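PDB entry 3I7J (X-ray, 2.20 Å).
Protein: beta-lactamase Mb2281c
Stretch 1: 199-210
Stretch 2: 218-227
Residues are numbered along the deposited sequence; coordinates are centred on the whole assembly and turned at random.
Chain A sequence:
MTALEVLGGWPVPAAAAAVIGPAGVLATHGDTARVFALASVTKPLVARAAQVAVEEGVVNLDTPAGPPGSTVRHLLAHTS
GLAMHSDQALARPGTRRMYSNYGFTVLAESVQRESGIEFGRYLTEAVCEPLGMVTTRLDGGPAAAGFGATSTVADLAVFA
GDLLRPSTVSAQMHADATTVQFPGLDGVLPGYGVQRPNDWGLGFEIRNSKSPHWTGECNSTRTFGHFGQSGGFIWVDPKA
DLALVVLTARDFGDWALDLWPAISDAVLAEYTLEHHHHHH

Stretch 1 (199-210) DWGLGFEIRNSK
Stretch 2 218-227: CNSTRTFGHF

The two stretches run antiparallel and meet in a very short ladder, Glu 205 and Ile 206 against the start of the strand 224-227. Glu 205 and Gly 225 form the hydrogen-bonded pair (CA-CA 5.3 Å): Glu 205 N donates to Gly 225 O at 2.9 Å (149°), and Gly 225 N returns a bond to Glu 205 O, also 2.9 Å (150°). Ile 206 and Phe 224 form the non-hydrogen-bonded pair, CA atoms 4.3 Å apart. Here Glu 205 O also receives a CA-H...O contact from Phe 224 CA at 3.0 Å.

Beyond the ladder the pairing continues into loop. Arg 207 (phi/psi -62/-51) sends its N to Thr 223 O at 2.9 Å, nearly linear at 175°, and Asn 208 (60/-123) sends its N to Thr 221 O at 2.9 Å, more bent at 133°. A CA-H...O contact of 3.1 Å runs back from Thr 221 CA to Asn 208 O. A type I turn spans Ser 220 to Thr 223, with Thr 221 at -64/-18 and Arg 222 at -86/-4; the carbonyls of Thr 221 and Thr 223 both accept from stretch 1. Ser 220 O closes the turn, accepting from Thr 223 N (3.1 Å) and Thr 223 OG1 (2.7 Å; chi1 m).

Gly 225 adopts 156/-135, where a CB would jam against the preceding carbonyl O; Gly 203 (103/-17) is constrained likewise.

Ile 206 (m, t) and Phe 224 (chi1 p, chi2 87°) share one face, with Ile 206 CG1 4.2 Å from Phe 224 CB. Phe 204 (chi1 m) brings CD2 to 4.0 Å from Phe 224 CD1; the ring planes lie at 23° but are slid apart, centroids 5.7 Å, so they barely overlap.

Trp 200 (chi1 -136°) turns its edge toward the face of His 226 (chi1 -135°), in an offset pair with planes at 68°. Water 1 ties their polar atoms together: it accepts from Trp 200 NE1 (2.8 Å), donates to Gly 203 O (2.7 Å) and bonds His 226 NE2 (2.7 Å). On the other ring nitrogen, His 226 ND1 donates to Phe 227 O at 3.2 Å. Water 2 donates to Glu 205 OE1 (2.7 Å) and accepts from Phe 227 N (3.3 Å), bridging the stretches.

The extended Arg 207 side chain (t, t, t, chi4 -73°) places one guanidinium face against Asn 219 O, 3.5 Å from CZ. Its NH1 bonds Asn 208 O weakly (2.7 Å, 125°). Lys 210 NZ donates to Asp 199 O at 3.0 Å and to Glu 205 OE2 at 2.7 Å, the latter a salt bridge within stretch 1, although the position of OE2 is less sure; its bond to Ile 206 O (3.0 Å) is weak.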

ATOM      1  N   ASP A 199      12.065   1.823  -6.347  1.00 15.67           N
ATOM      2  CA  ASP A 199      11.385   0.555  -6.614  1.00  9.17           C
ATOM      3  C   ASP A 199       9.930   0.476  -6.197  1.00 12.64           C
ATOM      4  O   ASP A 199       9.535   0.950  -5.128  1.00 11.30           O
ATOM      5  CB  ASP A 199      12.141  -0.582  -5.940  1.00 10.23           C
ATOM      6  CG  ASP A 199      13.467  -0.875  -6.607  1.00 14.77           C
ATOM      7  OD1 ASP A 199      13.763  -0.238  -7.647  1.00 13.02           O
ATOM      8  OD2 ASP A 199      14.200  -1.747  -6.089  1.00  7.09           O
ATOM      9  N   TRP A 200       9.134  -0.152  -7.051  1.00 12.45           N
ATOM     10  CA  TRP A 200       7.723  -0.336  -6.780  1.00  4.98           C
ATOM     11  C   TRP A 200       7.306  -1.716  -7.287  1.00 13.76           C
ATOM     12  O   TRP A 200       7.860  -2.227  -8.264  1.00  9.10           O
ATOM     13  CB  TRP A 200       6.913   0.767  -7.472  1.00 11.15           C
ATOM     14  CG  TRP A 200       5.826   1.357  -6.611  1.00  4.65           C
ATOM     15  CD1 TRP A 200       4.594   0.822  -6.363  1.00 11.11           C
ATOM     16  CD2 TRP A 200       5.898   2.570  -5.846  1.00 11.51           C
ATOM     17  NE1 TRP A 200       3.894   1.624  -5.491  1.00  7.86           N
ATOM     18  CE2 TRP A 200       4.671   2.703  -5.157  1.00  8.90           C
ATOM     19  CE3 TRP A 200       6.882   3.558  -5.676  1.00  5.28           C
ATOM     20  CZ2 TRP A 200       4.400   3.786  -4.306  1.00 12.70           C
ATOM     21  CZ3 TRP A 200       6.610   4.635  -4.828  1.00  6.99           C
ATOM     22  CH2 TRP A 200       5.377   4.736  -4.154  1.00  7.96           C
ATOM     23  N   GLY A 201       6.340  -2.321  -6.608  1.00  8.31           N
ATOM     24  CA  GLY A 201       5.852  -3.626  -7.012  1.00  8.31           C
ATOM     25  C   GLY A 201       4.561  -3.413  -7.773  1.00  8.31           C
ATOM     26  O   GLY A 201       4.430  -2.413  -8.480  1.00 10.33           O
ATOM     27  N   LEU A 202       3.609  -4.333  -7.639  1.00 11.73           N
ATOM     28  CA  LEU A 202       2.328  -4.191  -8.323  1.00 10.77           C
ATOM     29  C   LEU A 202       1.328  -3.476  -7.425  1.00 12.08           C
ATOM     30  O   LEU A 202       0.358  -4.076  -6.958  1.00  8.21           O
ATOM     31  CB  LEU A 202       1.767  -5.561  -8.726  1.00 11.35           C
ATOM     32  CG  LEU A 202       2.484  -6.337  -9.833  1.00  8.81           C
ATOM     33  CD1 LEU A 202       1.819  -7.702 -10.002  1.00  7.37           C
ATOM     34  CD2 LEU A 202       2.425  -5.555 -11.129  1.00 11.74           C
ATOM     35  N   GLY A 203       1.568  -2.195  -7.175  1.00  9.49           N
ATOM     36  CA  GLY A 203       0.659  -1.431  -6.340  1.00  8.84           C
ATOM     37  C   GLY A 203       1.202  -1.229  -4.939  1.00 11.98           C
ATOM     38  O   GLY A 203       0.730  -0.371  -4.198  1.00  9.17           O
ATOM     39  N   PHE A 204       2.198  -2.032  -4.579  1.00 13.44           N
ATOM     40  CA  PHE A 204       2.821  -1.940  -3.266  1.00 10.37           C
ATOM     41  C   PHE A 204       4.196  -1.285  -3.419  1.00 14.05           C
ATOM     42  O   PHE A 204       4.960  -1.648  -4.318  1.00  7.95           O
ATOM     43  CB  PHE A 204       3.031  -3.336  -2.660  1.00 11.30           C
ATOM     44  CG  PHE A 204       1.792  -4.204  -2.630  1.00 14.90           C
ATOM     45  CD1 PHE A 204       0.532  -3.657  -2.397  1.00 10.54           C
ATOM     46  CD2 PHE A 204       1.907  -5.591  -2.757  1.00  9.92           C
ATOM     47  CE1 PHE A 204      -0.593  -4.475  -2.284  1.00 14.11           C
ATOM     48  CE2 PHE A 204       0.793  -6.418  -2.645  1.00  4.72           C
ATOM     49  CZ  PHE A 204      -0.461  -5.858  -2.407  1.00 11.91           C
ATOM     50  N   GLU A 205       4.531  -0.328  -2.557  1.00  7.38           N
ATOM     51  CA  GLU A 205       5.854   0.272  -2.658  1.00  8.48           C
ATOM     52  C   GLU A 205       6.825  -0.757  -2.105  1.00 11.76           C
ATOM     53  O   GLU A 205       6.467  -1.545  -1.229  1.00  7.82           O
ATOM     54  CB  GLU A 205       5.969   1.545  -1.817  1.00  9.43           C
ATOM     55  CG  GLU A 205       7.220   2.358  -2.144  1.00  8.79           C
ATOM     56  CD  GLU A 205       7.769   3.127  -0.945  1.00 12.19           C
ATOM     57  OE1 GLU A 205       6.968   3.640  -0.131  1.00 12.51           O
ATOM     58  OE2 GLU A 205       9.007   3.226  -0.826  1.00 12.15           O
ATOM     59  N   ILE A 206       8.044  -0.765  -2.634  1.00 12.32           N
ATOM     60  CA  ILE A 206       9.088  -1.669  -2.158  1.00  8.76           C
ATOM     61  C   ILE A 206      10.206  -0.774  -1.622  1.00 13.70           C
ATOM     62  O   ILE A 206      10.662   0.146  -2.299  1.00  9.56           O
ATOM     63  CB  ILE A 206       9.628  -2.573  -3.286  1.00  7.78           C
ATOM     64  CG1 ILE A 206       8.561  -3.597  -3.684  1.00  5.20           C
ATOM     65  CG2 ILE A 206      10.875  -3.308  -2.825  1.00 11.43           C
ATOM     66  CD1 ILE A 206       9.004  -4.531  -4.830  1.00  9.71           C
ATOM     67  N   ARG A 207      10.627  -1.046  -0.394  1.00 12.03           N
ATOM     68  CA  ARG A 207      11.652  -0.268   0.286  1.00 11.43           C
ATOM     69  C   ARG A 207      13.015  -0.274  -0.373  1.00 13.74           C
ATOM     70  O   ARG A 207      13.623   0.780  -0.607  1.00 13.50           O
ATOM     71  CB  ARG A 207      11.812  -0.777   1.718  1.00 13.25           C
ATOM     72  CG  ARG A 207      12.897  -0.086   2.532  1.00 14.77           C
ATOM     73  CD  ARG A 207      13.059  -0.785   3.871  1.00 11.70           C
ATOM     74  NE  ARG A 207      14.005  -0.119   4.768  1.00 16.17           N
ATOM     75  CZ  ARG A 207      15.325  -0.126   4.611  1.00 16.56           C
ATOM     76  NH1 ARG A 207      15.877  -0.762   3.587  1.00 18.32           N
ATOM     77  NH2 ARG A 207      16.095   0.496   5.489  1.00 22.53           N
ATOM     78  N   ASN A 208      13.494  -1.476  -0.664  1.00 17.52           N
ATOM     79  CA  ASN A 208      14.808  -1.650  -1.251  1.00 18.20           C
ATOM     80  C   ASN A 208      15.742  -1.041  -0.214  1.00 18.48           C
ATOM     81  O   ASN A 208      15.724  -1.451   0.944  1.00 15.87           O
ATOM     82  CB  ASN A 208      14.908  -0.901  -2.576  1.00 17.25           C
ATOM     83  CG  ASN A 208      16.191  -1.196  -3.307  1.00 26.12           C
ATOM     84  OD1 ASN A 208      16.449  -2.332  -3.695  1.00 23.86           O
ATOM     85  ND2 ASN A 208      17.014  -0.174  -3.492  1.00 37.22           N
ATOM     86  N   SER A 209      16.540  -0.056  -0.609  1.00 12.39           N
ATOM     87  CA  SER A 209      17.447   0.589   0.338  1.00 21.35           C
ATOM     88  C   SER A 209      17.307   2.111   0.290  1.00 11.58           C
ATOM     89  O   SER A 209      18.287   2.838   0.436  1.00 20.40           O
ATOM     90  CB  SER A 209      18.897   0.173   0.050  1.00 15.49           C
ATOM     91  OG  SER A 209      19.256   0.472  -1.290  1.00 39.60           O
ATOM     92  N   LYS A 210      16.077   2.578   0.087  1.00 15.21           N
ATOM     93  CA  LYS A 210      15.768   4.003   0.018  1.00  8.13           C
ATOM     94  C   LYS A 210      16.145   4.701   1.315  1.00 18.40           C
ATOM     95  O   LYS A 210      16.058   4.124   2.404  1.00 15.76           O
ATOM     96  CB  LYS A 210      14.276   4.210  -0.257  1.00 15.51           C
ATOM     97  CG  LYS A 210      13.831   3.747  -1.631  1.00 15.33           C
ATOM     98  CD  LYS A 210      12.316   3.788  -1.777  1.00 10.43           C
ATOM     99  CE  LYS A 210      11.867   2.997  -3.006  1.00 11.80           C
ATOM    100  NZ  LYS A 210      10.387   3.036  -3.173  1.00  6.73           N
ATOM    101  N   CYS A 218      16.288  -1.058   9.998  1.00 11.11           N
ATOM    102  CA  CYS A 218      16.498  -2.492  10.052  1.00 15.18           C
ATOM    103  C   CYS A 218      15.523  -3.307   9.195  1.00 17.02           C
ATOM    104  O   CYS A 218      15.656  -4.530   9.085  1.00 10.68           O
ATOM    105  CB  CYS A 218      16.472  -2.956  11.511  1.00 17.78           C
ATOM    106  SG  CYS A 218      17.859  -2.295  12.490  1.00 19.49           S
ATOM    107  N   ASN A 219      14.546  -2.644   8.587  1.00 10.85           N
ATOM    108  CA  ASN A 219      13.618  -3.356   7.718  1.00 15.04           C
ATOM    109  C   ASN A 219      14.449  -3.889   6.556  1.00 16.41           C
ATOM    110  O   ASN A 219      15.400  -3.240   6.129  1.00 13.84           O
ATOM    111  CB  ASN A 219      12.519  -2.410   7.209  1.00 11.14           C
ATOM    112  CG  ASN A 219      11.317  -2.354   8.149  1.00 18.09           C
ATOM    113  OD1 ASN A 219      10.632  -3.361   8.355  1.00 14.18           O
ATOM    114  ND2 ASN A 219      11.063  -1.188   8.727  1.00  8.76           N
ATOM    115  N   SER A 220      14.117  -5.077   6.058  1.00 18.95           N
ATOM    116  CA  SER A 220      14.879  -5.655   4.950  1.00 16.99           C
ATOM    117  C   SER A 220      14.542  -4.923   3.657  1.00 16.49           C
ATOM    118  O   SER A 220      13.517  -4.241   3.576  1.00 10.22           O
ATOM    119  CB  SER A 220      14.535  -7.128   4.772  1.00 14.22           C
ATOM    120  OG  SER A 220      13.220  -7.248   4.272  1.00 18.87           O
ATOM    121  N   THR A 221      15.394  -5.081   2.646  1.00 13.88           N
ATOM    122  CA  THR A 221      15.172  -4.443   1.353  1.00 13.34           C
ATOM    123  C   THR A 221      13.907  -4.974   0.673  1.00 19.10           C
ATOM    124  O   THR A 221      13.370  -4.335  -0.229  1.00 13.92           O
ATOM    125  CB  THR A 221      16.383  -4.662   0.387  1.00 15.72           C
ATOM    126  OG1 THR A 221      16.674  -6.063   0.296  1.00 23.16           O
ATOM    127  CG2 THR A 221      17.620  -3.915   0.881  1.00  5.42           C
ATOM    128  N   ARG A 222      13.421  -6.134   1.110  1.00 13.59           N
ATOM    129  CA  ARG A 222      12.209  -6.719   0.523  1.00 11.81           C
ATOM    130  C   ARG A 222      10.912  -6.198   1.151  1.00  9.83           C
ATOM    131  O   ARG A 222       9.814  -6.553   0.717  1.00  9.99           O
ATOM    132  CB  ARG A 222      12.252  -8.241   0.642  1.00 12.07           C
ATOM    133  CG  ARG A 222      13.343  -8.901  -0.183  1.00 23.17           C
ATOM    134  CD  ARG A 222      13.522 -10.339   0.263  1.00 37.82           C
ATOM    135  NE  ARG A 222      12.294 -11.124   0.131  1.00 37.60           N
ATOM    136  CZ  ARG A 222      12.056 -12.237   0.815  1.00 36.26           C
ATOM    137  NH1 ARG A 222      12.963 -12.682   1.677  1.00 27.67           N
ATOM    138  NH2 ARG A 222      10.921 -12.905   0.633  1.00 33.22           N
ATOM    139  N   THR A 223      11.050  -5.372   2.180  1.00 10.73           N
ATOM    140  CA  THR A 223       9.900  -4.787   2.857  1.00 10.27           C
ATOM    141  C   THR A 223       9.049  -4.038   1.822  1.00 11.08           C
ATOM    142  O   THR A 223       9.588  -3.353   0.957  1.00  7.99           O
ATOM    143  CB  THR A 223      10.366  -3.809   3.962  1.00 12.17           C
ATOM    144  OG1 THR A 223      11.212  -4.511   4.885  1.00  8.24           O
ATOM    145  CG2 THR A 223       9.164  -3.227   4.721  1.00  9.03           C
ATOM    146  N   PHE A 224       7.726  -4.186   1.907  1.00 10.67           N
ATOM    147  CA  PHE A 224       6.809  -3.527   0.975  1.00  8.19           C
ATOM    148  C   PHE A 224       5.571  -3.047   1.734  1.00 12.20           C
ATOM    149  O   PHE A 224       5.309  -3.507   2.845  1.00 10.86           O
ATOM    150  CB  PHE A 224       6.408  -4.501  -0.150  1.00  6.38           C
ATOM    151  CG  PHE A 224       5.622  -5.699   0.327  1.00 12.19           C
ATOM    152  CD1 PHE A 224       4.234  -5.637   0.456  1.00 10.22           C
ATOM    153  CD2 PHE A 224       6.274  -6.886   0.661  1.00  8.87           C
ATOM    154  CE1 PHE A 224       3.508  -6.741   0.909  1.00 11.80           C
ATOM    155  CE2 PHE A 224       5.562  -7.999   1.117  1.00  3.44           C
ATOM    156  CZ  PHE A 224       4.175  -7.925   1.239  1.00  8.37           C
ATOM    157  N   GLY A 225       4.820  -2.126   1.132  1.00  6.02           N
ATOM    158  CA  GLY A 225       3.632  -1.596   1.774  1.00  6.09           C
ATOM    159  C   GLY A 225       3.290  -0.219   1.235  1.00 12.33           C
ATOM    160  O   GLY A 225       3.328   0.001   0.025  1.00 15.20           O
ATOM    161  N   HIS A 226       2.974   0.720   2.120  1.00 11.21           N
ATOM    162  CA  HIS A 226       2.614   2.057   1.669  1.00  7.47           C
ATOM    163  C   HIS A 226       2.334   2.955   2.865  1.00  9.58           C
ATOM    164  O   HIS A 226       1.965   2.473   3.935  1.00  6.24           O
ATOM    165  CB  HIS A 226       1.341   1.965   0.812  1.00 12.49           C
ATOM    166  CG  HIS A 226       1.389   2.756  -0.461  1.00 10.14           C
ATOM    167  ND1 HIS A 226       1.385   4.132  -0.482  1.00  7.05           N
ATOM    168  CD2 HIS A 226       1.396   2.361  -1.758  1.00 10.69           C
ATOM    169  CE1 HIS A 226       1.386   4.554  -1.735  1.00 10.38           C
ATOM    170  NE2 HIS A 226       1.393   3.499  -2.529  1.00  8.96           N
ATOM    171  N   PHE A 227       2.534   4.261   2.701  1.00 15.53           N
ATOM    172  CA  PHE A 227       2.188   5.192   3.771  1.00 12.91           C
ATOM    173  C   PHE A 227       1.274   6.204   3.108  1.00 10.15           C
ATOM    174  O   PHE A 227       1.144   6.211   1.882  1.00 10.82           O
ATOM    175  CB  PHE A 227       3.425   5.856   4.414  1.00  8.57           C
ATOM    176  CG  PHE A 227       3.997   7.012   3.643  1.00 10.59           C
ATOM    177  CD1 PHE A 227       4.835   6.794   2.555  1.00 11.92           C
ATOM    178  CD2 PHE A 227       3.723   8.324   4.030  1.00 17.54           C
ATOM    179  CE1 PHE A 227       5.399   7.865   1.860  1.00 11.07           C
ATOM    180  CE2 PHE A 227       4.280   9.403   3.347  1.00 21.87           C
ATOM    181  CZ  PHE A 227       5.121   9.173   2.256  1.00 16.48           C
TER
HETATM  182  O   HOH W   1       1.182   2.237  -4.932  1.00 10.68           O
HETATM  183  O   HOH W   2       4.460   4.596   0.078  1.00  9.04           O